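Local coordinates for tudor domain-containing protein 1 (Mus musculus, PDB 4B9W) that acts in the piRNA pathway that silences transposons during spermatogenesis, binding arginine-methylated Piwi proteins, here through its third extended Tudor domain, at residues D135-P139 with L196-C200; G30-F36 with Q127-L133. All coordinates share one frame; numbering follows the deposited sequence.

Interaction 1: residues D135-P139 with L196-C200; sequences DIQPP and LVLRC
The carbonyl of D135 receives the backbone N-H of C200, with D135 O and C200 N 2.9 Å apart. The donor stands well above the carbonyl plane, and the bond is bent, 143° at the hydrogen. I136 and R199 form the non-hydrogen-bonded pair that follows, and their side chains diverge. I136 sends CG2 against CG2 of V197, 3.7 Å away, and the two branched side chains cross obliquely. This is the buried side of the contact: W143 and I192 of the same chain pack on both residues, and L191 on V197. The backbone of I136 is covered by CB of C200, which lies 3.5 Å from I136 C. Q137 and L198 form the hydrogen-bonded pair. Q137 N donates to L198 O, in the carbonyl plane, and L198 N returns an almost straight bond to Q137 O, 2.8 Å long. The Q137 side chain adds a fourth bond to these three of the backbone. Its CG sits between the backbone N and the carbonyl carbon (chi1 62°), and the chain then runs out extended over the neighbouring strand. That carries NE2 to within 2.8 Å of R199 O, which lies close to the amide plane. On the way, CG passes 3.8 Å from L198 CB, on the more open face. P139 closes the row: its ring atom CD lies 3.5 Å from L196 O, and its CA lies near L198 CG. The arrangement is a short two-stranded antiparallel ladder, tying the chain just past strand 129-133 to the C-terminal end of the extended Tudor domain.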
ATOM      1  N   ASP A 135       9.862 -13.883  13.810  1.00 18.17           N
ATOM      2  CA  ASP A 135       9.997 -13.959  15.273  1.00 18.31           C
ATOM      3  C   ASP A 135      10.176 -12.588  15.961  1.00 17.87           C
ATOM      4  O   ASP A 135      10.634 -12.527  17.111  1.00 17.39           O
ATOM      5  CB  ASP A 135      11.128 -14.924  15.706  1.00 19.57           C
ATOM      6  CG  ASP A 135      10.927 -16.377  15.211  1.00 20.19           C
ATOM      7  OD1 ASP A 135       9.812 -16.754  14.788  1.00 21.25           O
ATOM      8  OD2 ASP A 135      11.918 -17.132  15.256  1.00 20.50           O
ATOM      9  N   ILE A 136       9.763 -11.516  15.284  1.00 17.30           N
ATOM     10  CA  ILE A 136       9.705 -10.168  15.884  1.00 17.46           C
ATOM     11  C   ILE A 136       8.433  -9.385  15.520  1.00 17.90           C
ATOM     12  O   ILE A 136       7.728  -9.719  14.585  1.00 18.66           O
ATOM     13  CB  ILE A 136      10.925  -9.319  15.484  1.00 17.03           C
ATOM     14  CG1 ILE A 136      10.989  -9.163  13.950  1.00 16.88           C
ATOM     15  CG2 ILE A 136      12.211  -9.929  16.035  1.00 15.70           C
ATOM     16  CD1 ILE A 136      11.768  -7.958  13.496  1.00 16.58           C
ATOM     17  N   GLN A 137       8.161  -8.339  16.287  1.00 19.29           N
ATOM     18  CA  GLN A 137       6.993  -7.475  16.099  1.00 20.16           C
ATOM     19  C   GLN A 137       7.327  -6.079  16.666  1.00 20.54           C
ATOM     20  O   GLN A 137       8.198  -5.958  17.528  1.00 20.81           O
ATOM     21  CB  GLN A 137       5.775  -8.076  16.831  1.00 20.31           C
ATOM     22  CG  GLN A 137       5.946  -8.191  18.355  1.00 19.92           C
ATOM     23  CD  GLN A 137       4.753  -8.846  19.031  1.00 20.80           C
ATOM     24  OE1 GLN A 137       3.609  -8.591  18.663  1.00 20.21           O
ATOM     25  NE2 GLN A 137       5.016  -9.707  20.017  1.00 21.37           N
ATOM     26  N   PRO A 138       6.652  -5.021  16.179  1.00 21.52           N
ATOM     27  CA  PRO A 138       6.904  -3.676  16.733  1.00 22.33           C
ATOM     28  C   PRO A 138       6.486  -3.569  18.201  1.00 22.55           C
ATOM     29  O   PRO A 138       5.549  -4.236  18.605  1.00 21.71           O
ATOM     30  CB  PRO A 138       6.030  -2.757  15.867  1.00 22.83           C
ATOM     31  CG  PRO A 138       5.099  -3.649  15.105  1.00 22.57           C
ATOM     32  CD  PRO A 138       5.728  -5.000  15.027  1.00 21.80           C
ATOM     33  N   PRO A 139       7.202  -2.768  19.006  1.00 24.70           N
ATOM     34  CA  PRO A 139       6.812  -2.617  20.424  1.00 27.01           C
ATOM     35  C   PRO A 139       5.379  -2.130  20.596  1.00 28.73           C
ATOM     36  O   PRO A 139       4.648  -2.664  21.420  1.00 31.03           O
ATOM     37  CB  PRO A 139       7.803  -1.584  20.959  1.00 26.38           C
ATOM     38  CG  PRO A 139       8.997  -1.712  20.076  1.00 25.77           C
ATOM     39  CD  PRO A 139       8.486  -2.106  18.716  1.00 25.04           C
ATOM     40  N   LEU A 196      14.590  -2.449  20.224  1.00 20.81           N
ATOM     41  CA  LEU A 196      13.953  -1.769  19.109  1.00 19.61           C
ATOM     42  C   LEU A 196      12.742  -2.536  18.584  1.00 19.93           C
ATOM     43  O   LEU A 196      11.883  -1.959  17.905  1.00 19.91           O
ATOM     44  CB  LEU A 196      14.944  -1.573  17.979  1.00 18.69           C
ATOM     45  CG  LEU A 196      16.216  -0.829  18.358  1.00 17.97           C
ATOM     46  CD1 LEU A 196      17.117  -0.717  17.148  1.00 16.58           C
ATOM     47  CD2 LEU A 196      15.887   0.549  18.934  1.00 18.69           C
ATOM     48  N   VAL A 197      12.682  -3.834  18.882  1.00 19.44           N
ATOM     49  CA  VAL A 197      11.543  -4.677  18.480  1.00 18.75           C
ATOM     50  C   VAL A 197      11.278  -5.720  19.567  1.00 18.80           C
ATOM     51  O   VAL A 197      12.101  -5.932  20.450  1.00 20.01           O
ATOM     52  CB  VAL A 197      11.771  -5.367  17.120  1.00 17.97           C
ATOM     53  CG1 VAL A 197      12.202  -4.367  16.051  1.00 17.46           C
ATOM     54  CG2 VAL A 197      12.791  -6.481  17.251  1.00 17.27           C
ATOM     55  N   LEU A 198      10.121  -6.350  19.513  1.00 19.36           N
ATOM     56  CA  LEU A 198       9.732  -7.313  20.529  1.00 19.84           C
ATOM     57  C   LEU A 198       9.722  -8.694  19.925  1.00 18.87           C
ATOM     58  O   LEU A 198       9.424  -8.832  18.745  1.00 18.65           O
ATOM     59  CB  LEU A 198       8.340  -7.002  21.087  1.00 20.45           C
ATOM     60  CG  LEU A 198       8.227  -5.923  22.159  1.00 21.27           C
ATOM     61  CD1 LEU A 198       6.832  -6.004  22.749  1.00 20.32           C
ATOM     62  CD2 LEU A 198       9.301  -6.095  23.228  1.00 21.94           C
ATOM     63  N   ARG A 199      10.033  -9.699  20.750  1.00 18.48           N
ATOM     64  CA  ARG A 199       9.887 -11.107  20.372  1.00 19.61           C
ATOM     65  C   ARG A 199       8.475 -11.387  19.892  1.00 19.45           C
ATOM     66  O   ARG A 199       7.519 -10.807  20.379  1.00 19.10           O
ATOM     67  CB  ARG A 199      10.169 -12.049  21.558  1.00 19.63           C
ATOM     68  CG  ARG A 199      11.597 -12.069  22.062  1.00 19.62           C
ATOM     69  CD  ARG A 199      11.796 -13.191  23.085  1.00 20.20           C
ATOM     70  NE  ARG A 199      11.735 -14.527  22.475  1.00 21.05           N
ATOM     71  CZ  ARG A 199      12.769 -15.263  22.055  1.00 21.18           C
ATOM     72  NH1 ARG A 199      14.007 -14.831  22.156  1.00 22.05           N
ATOM     73  NH2 ARG A 199      12.551 -16.458  21.506  1.00 22.79           N
ATOM     74  N   CYS A 200       8.348 -12.307  18.953  1.00 21.59           N
ATOM     75  CA  CYS A 200       7.034 -12.709  18.467  1.00 23.75           C
ATOM     76  C   CYS A 200       6.978 -14.212  18.247  1.00 25.21           C
ATOM     77  O   CYS A 200       7.943 -14.815  17.789  1.00 26.18           O
ATOM     78  CB  CYS A 200       6.679 -11.976  17.178  1.00 23.74           C
ATOM     79  SG  CYS A 200       4.970 -12.311  16.714  1.00 25.40           S
TER

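Interaction 2: residues G30-F36 with Q127-L133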
ATOM      1  N   GLY A  30       9.454  -5.570   8.690  1.00  9.76           N
ATOM      2  CA  GLY A  30       8.325  -6.371   8.250  1.00  9.95           C
ATOM      3  C   GLY A  30       8.094  -6.329   6.747  1.00 10.12           C
ATOM      4  O   GLY A  30       7.175  -6.978   6.217  1.00  9.43           O
ATOM      5  N   GLU A  31       8.944  -5.567   6.067  1.00 10.54           N
ATOM      6  CA  GLU A  31       8.775  -5.304   4.661  1.00 11.08           C
ATOM      7  C   GLU A  31      10.072  -4.829   4.009  1.00 10.76           C
ATOM      8  O   GLU A  31      10.377  -3.629   3.968  1.00 10.91           O
ATOM      9  CB  GLU A  31       7.692  -4.252   4.503  1.00 11.98           C
ATOM     10  CG  GLU A  31       7.336  -3.919   3.073  1.00 13.07           C
ATOM     11  CD  GLU A  31       6.328  -2.778   2.995  1.00 13.82           C
ATOM     12  OE1 GLU A  31       6.198  -1.973   3.961  1.00 15.48           O
ATOM     13  OE2 GLU A  31       5.680  -2.667   1.955  1.00 14.17           O
ATOM     14  N   PHE A  32      10.814  -5.770   3.461  1.00  9.90           N
ATOM     15  CA  PHE A  32      11.985  -5.428   2.708  1.00  9.94           C
ATOM     16  C   PHE A  32      12.125  -6.395   1.562  1.00  9.93           C
ATOM     17  O   PHE A  32      11.524  -7.464   1.567  1.00 10.13           O
ATOM     18  CB  PHE A  32      13.245  -5.413   3.589  1.00  9.69           C
ATOM     19  CG  PHE A  32      13.575  -6.737   4.221  1.00  9.71           C
ATOM     20  CD1 PHE A  32      12.900  -7.174   5.339  1.00  9.72           C
ATOM     21  CD2 PHE A  32      14.584  -7.557   3.681  1.00  9.79           C
ATOM     22  CE1 PHE A  32      13.203  -8.400   5.923  1.00  9.67           C
ATOM     23  CE2 PHE A  32      14.891  -8.774   4.257  1.00  9.76           C
ATOM     24  CZ  PHE A  32      14.208  -9.189   5.389  1.00  9.65           C
ATOM     25  N   TYR A  33      12.908  -5.998   0.570  1.00  9.76           N
ATOM     26  CA  TYR A  33      13.011  -6.746  -0.654  1.00  9.76           C
ATOM     27  C   TYR A  33      14.436  -7.212  -0.861  1.00  9.56           C
ATOM     28  O   TYR A  33      15.377  -6.463  -0.605  1.00  9.07           O
ATOM     29  CB  TYR A  33      12.527  -5.870  -1.814  1.00  9.88           C
ATOM     30  CG  TYR A  33      11.041  -5.683  -1.767  1.00 10.27           C
ATOM     31  CD1 TYR A  33      10.464  -4.753  -0.912  1.00 10.36           C
ATOM     32  CD2 TYR A  33      10.206  -6.472  -2.530  1.00 10.45           C
ATOM     33  CE1 TYR A  33       9.093  -4.604  -0.841  1.00 10.60           C
ATOM     34  CE2 TYR A  33       8.830  -6.320  -2.469  1.00 10.60           C
ATOM     35  CZ  TYR A  33       8.287  -5.396  -1.629  1.00 10.62           C
ATOM     36  OH  TYR A  33       6.934  -5.250  -1.570  1.00 10.51           O
ATOM     37  N   CYS A  34      14.583  -8.457  -1.312  1.00  9.66           N
ATOM     38  CA  CYS A  34      15.903  -9.043  -1.514  1.00  9.55           C
ATOM     39  C   CYS A  34      16.048  -9.605  -2.909  1.00  9.41           C
ATOM     40  O   CYS A  34      15.089 -10.117  -3.485  1.00  9.03           O
ATOM     41  CB  CYS A  34      16.154 -10.186  -0.524  1.00  9.84           C
ATOM     42  SG  CYS A  34      16.331  -9.715   1.217  1.00 10.49           S
ATOM     43  N   HIS A  35      17.260  -9.497  -3.441  1.00  9.38           N
ATOM     44  CA  HIS A  35      17.704 -10.369  -4.496  1.00  9.72           C
ATOM     45  C   HIS A  35      18.285 -11.610  -3.866  1.00 10.30           C
ATOM     46  O   HIS A  35      19.190 -11.523  -3.026  1.00 10.07           O
ATOM     47  CB  HIS A  35      18.755  -9.698  -5.343  1.00  9.66           C
ATOM     48  CG  HIS A  35      18.242  -8.533  -6.134  1.00  9.30           C
ATOM     49  ND1 HIS A  35      18.997  -7.439  -6.387  1.00  9.21           N
ATOM     50  CD2 HIS A  35      17.015  -8.314  -6.726  1.00  9.27           C
ATOM     51  CE1 HIS A  35      18.288  -6.567  -7.117  1.00  9.53           C
ATOM     52  NE2 HIS A  35      17.063  -7.100  -7.322  1.00  9.55           N
ATOM     53  N   PHE A  36      17.747 -12.769  -4.254  1.00 11.11           N
ATOM     54  CA  PHE A  36      18.261 -14.067  -3.836  1.00 12.40           C
ATOM     55  C   PHE A  36      19.315 -14.556  -4.846  1.00 13.87           C
ATOM     56  O   PHE A  36      19.047 -14.661  -6.059  1.00 15.10           O
ATOM     57  CB  PHE A  36      17.103 -15.046  -3.636  1.00 12.35           C
ATOM     58  CG  PHE A  36      16.276 -14.741  -2.408  1.00 12.40           C
ATOM     59  CD1 PHE A  36      15.439 -13.645  -2.368  1.00 12.26           C
ATOM     60  CD2 PHE A  36      16.371 -15.534  -1.278  1.00 12.77           C
ATOM     61  CE1 PHE A  36      14.677 -13.370  -1.246  1.00 12.29           C
ATOM     62  CE2 PHE A  36      15.622 -15.268  -0.140  1.00 12.42           C
ATOM     63  CZ  PHE A  36      14.778 -14.182  -0.119  1.00 12.56           C
ATOM     64  N   GLN A 127      12.343 -10.751  -9.536  1.00 13.29           N
ATOM     65  CA  GLN A 127      13.496 -10.926  -8.623  1.00 13.41           C
ATOM     66  C   GLN A 127      13.414 -10.133  -7.327  1.00 13.69           C
ATOM     67  O   GLN A 127      14.187 -10.390  -6.426  1.00 14.82           O
ATOM     68  CB  GLN A 127      14.792 -10.533  -9.325  1.00 13.20           C
ATOM     69  CG  GLN A 127      15.217 -11.434 -10.459  1.00 13.10           C
ATOM     70  CD  GLN A 127      15.550 -12.844 -10.022  1.00 13.43           C
ATOM     71  OE1 GLN A 127      16.199 -13.051  -9.001  1.00 13.65           O
ATOM     72  NE2 GLN A 127      15.113 -13.834 -10.811  1.00 13.00           N
ATOM     73  N   GLY A 128      12.514  -9.158  -7.241  1.00 13.13           N
ATOM     74  CA  GLY A 128      12.319  -8.397  -6.019  1.00 13.34           C
ATOM     75  C   GLY A 128      11.364  -9.143  -5.104  1.00 13.47           C
ATOM     76  O   GLY A 128      10.131  -8.987  -5.186  1.00 13.08           O
ATOM     77  N   MET A 129      11.939  -9.966  -4.238  1.00 13.38           N
ATOM     78  CA  MET A 129      11.149 -10.846  -3.394  1.00 14.07           C
ATOM     79  C   MET A 129      10.832 -10.158  -2.086  1.00 13.53           C
ATOM     80  O   MET A 129      11.765  -9.801  -1.350  1.00 12.78           O
ATOM     81  CB  MET A 129      11.956 -12.123  -3.124  1.00 15.48           C
ATOM     82  CG  MET A 129      12.241 -12.932  -4.383  1.00 16.83           C
ATOM     83  SD  MET A 129      10.701 -13.358  -5.243  1.00 20.11           S
ATOM     84  CE  MET A 129       9.719 -13.999  -3.870  1.00 18.96           C
ATOM     85  N   GLN A 130       9.547  -9.978  -1.782  1.00 12.64           N
ATOM     86  CA  GLN A 130       9.188  -9.333  -0.507  1.00 12.98           C
ATOM     87  C   GLN A 130       9.533 -10.262   0.642  1.00 12.40           C
ATOM     88  O   GLN A 130       9.205 -11.443   0.574  1.00 12.04           O
ATOM     89  CB  GLN A 130       7.693  -8.976  -0.435  1.00 13.22           C
ATOM     90  CG  GLN A 130       7.348  -8.198   0.824  1.00 13.93           C
ATOM     91  CD  GLN A 130       5.882  -7.806   0.900  1.00 14.63           C
ATOM     92  OE1 GLN A 130       5.051  -8.293   0.130  1.00 14.94           O
ATOM     93  NE2 GLN A 130       5.555  -6.938   1.848  1.00 14.95           N
ATOM     94  N   CYS A 131      10.186  -9.728   1.677  1.00 11.94           N
ATOM     95  CA  CYS A 131      10.573 -10.486   2.849  1.00 11.91           C
ATOM     96  C   CYS A 131      10.108  -9.802   4.120  1.00 11.85           C
ATOM     97  O   CYS A 131       9.677  -8.675   4.082  1.00 11.67           O
ATOM     98  CB  CYS A 131      12.082 -10.650   2.938  1.00 11.65           C
ATOM     99  SG  CYS A 131      12.829 -11.390   1.486  1.00 11.38           S
ATOM    100  N   TRP A 132      10.159 -10.532   5.227  1.00 12.20           N
ATOM    101  CA  TRP A 132      10.036  -9.953   6.578  1.00 12.88           C
ATOM    102  C   TRP A 132      10.868 -10.779   7.480  1.00 12.62           C
ATOM    103  O   TRP A 132      11.079 -11.925   7.198  1.00 12.34           O
ATOM    104  CB  TRP A 132       8.598  -9.926   7.068  1.00 13.28           C
ATOM    105  CG  TRP A 132       7.828 -11.201   6.872  1.00 14.00           C
ATOM    106  CD1 TRP A 132       7.694 -12.279   7.756  1.00 14.17           C
ATOM    107  CD2 TRP A 132       7.021 -11.558   5.705  1.00 14.82           C
ATOM    108  NE1 TRP A 132       6.884 -13.249   7.208  1.00 14.79           N
ATOM    109  CE2 TRP A 132       6.459 -12.875   5.979  1.00 14.79           C
ATOM    110  CE3 TRP A 132       6.719 -10.928   4.494  1.00 15.54           C
ATOM    111  CZ2 TRP A 132       5.649 -13.523   5.070  1.00 16.15           C
ATOM    112  CZ3 TRP A 132       5.884 -11.587   3.583  1.00 16.42           C
ATOM    113  CH2 TRP A 132       5.364 -12.856   3.867  1.00 16.42           C
ATOM    114  N   LEU A 133      11.386 -10.212   8.559  1.00 13.69           N
ATOM    115  CA  LEU A 133      12.146 -11.001   9.525  1.00 14.30           C
ATOM    116  C   LEU A 133      11.157 -11.789  10.373  1.00 14.79           C
ATOM    117  O   LEU A 133      10.120 -11.276  10.740  1.00 14.34           O
ATOM    118  CB  LEU A 133      12.993 -10.110  10.444  1.00 14.87           C
ATOM    119  CG  LEU A 133      14.177  -9.354   9.814  1.00 15.07           C
ATOM    120  CD1 LEU A 133      14.902  -8.569  10.897  1.00 14.62           C
ATOM    121  CD2 LEU A 133      15.126 -10.295   9.109  1.00 14.63           C
TER
HETATM  122  O   HOH W   1      16.774 -15.378  -7.616  1.00 11.60           O
HETATM  123  O   HOH W   2      15.819 -12.657  -6.223  1.00 14.49           O
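F32 and C131 make the tight centre of this contact. CB of C131 lies over one face of the F32 ring, 3.7 Å from its centroid, while L133 N meets the ring edge. A chi1 of 61° sets the F32 ring between its own backbone N and carbonyl carbon, turned over strand 129-133. The C131 sulfur meets the edge of the F36 ring and lies 3.9 Å from C34 SG. CE1 of F36 also presses on M129 CB at 3.5 Å. Were F32 an alanine, C131 and L133 would probably face a gap, and F151 would lose its edge-to-face ring partner. Paired backbone bonds join F32 with C131 and C34 with M129. The other face of the sheet is packed too: Q130 CA lies over the Y33 ring, 4.0 Å from its centroid. The margins are looser. E31, its chain extended, ends in a salt bridge from OE2 to a basic side chain of the bound peptide. At the far end, water replaces direct pairing: one water accepts from F36 N at 2.8 Å and lies near Q127 O and OE1. The chemistry implies a greasy, sulfur-rich interior sealed by backbone bonds, with one glutamate at its margin left to meet the peptide.

Interaction 2 is a core contact about 5 Å from the centre of the chain, whereas interaction 1 lies near the surface, about 22 Å out. The contact centres are about 18 Å apart. Both are antiparallel strand pairs, and they are linked in series: strand 129-133 of interaction 2 is followed directly by strand 136-137 of interaction 1. Interaction 2 belongs to the six-stranded mixed sheet, interaction 1 to a separate two-stranded one. Their chemistry follows their place. In the core, aromatic rings and cysteine sulfur fill one face of the sheet. Near the surface, backbone bonds and one glutamine amide do more of the work, beside a small apolar patch.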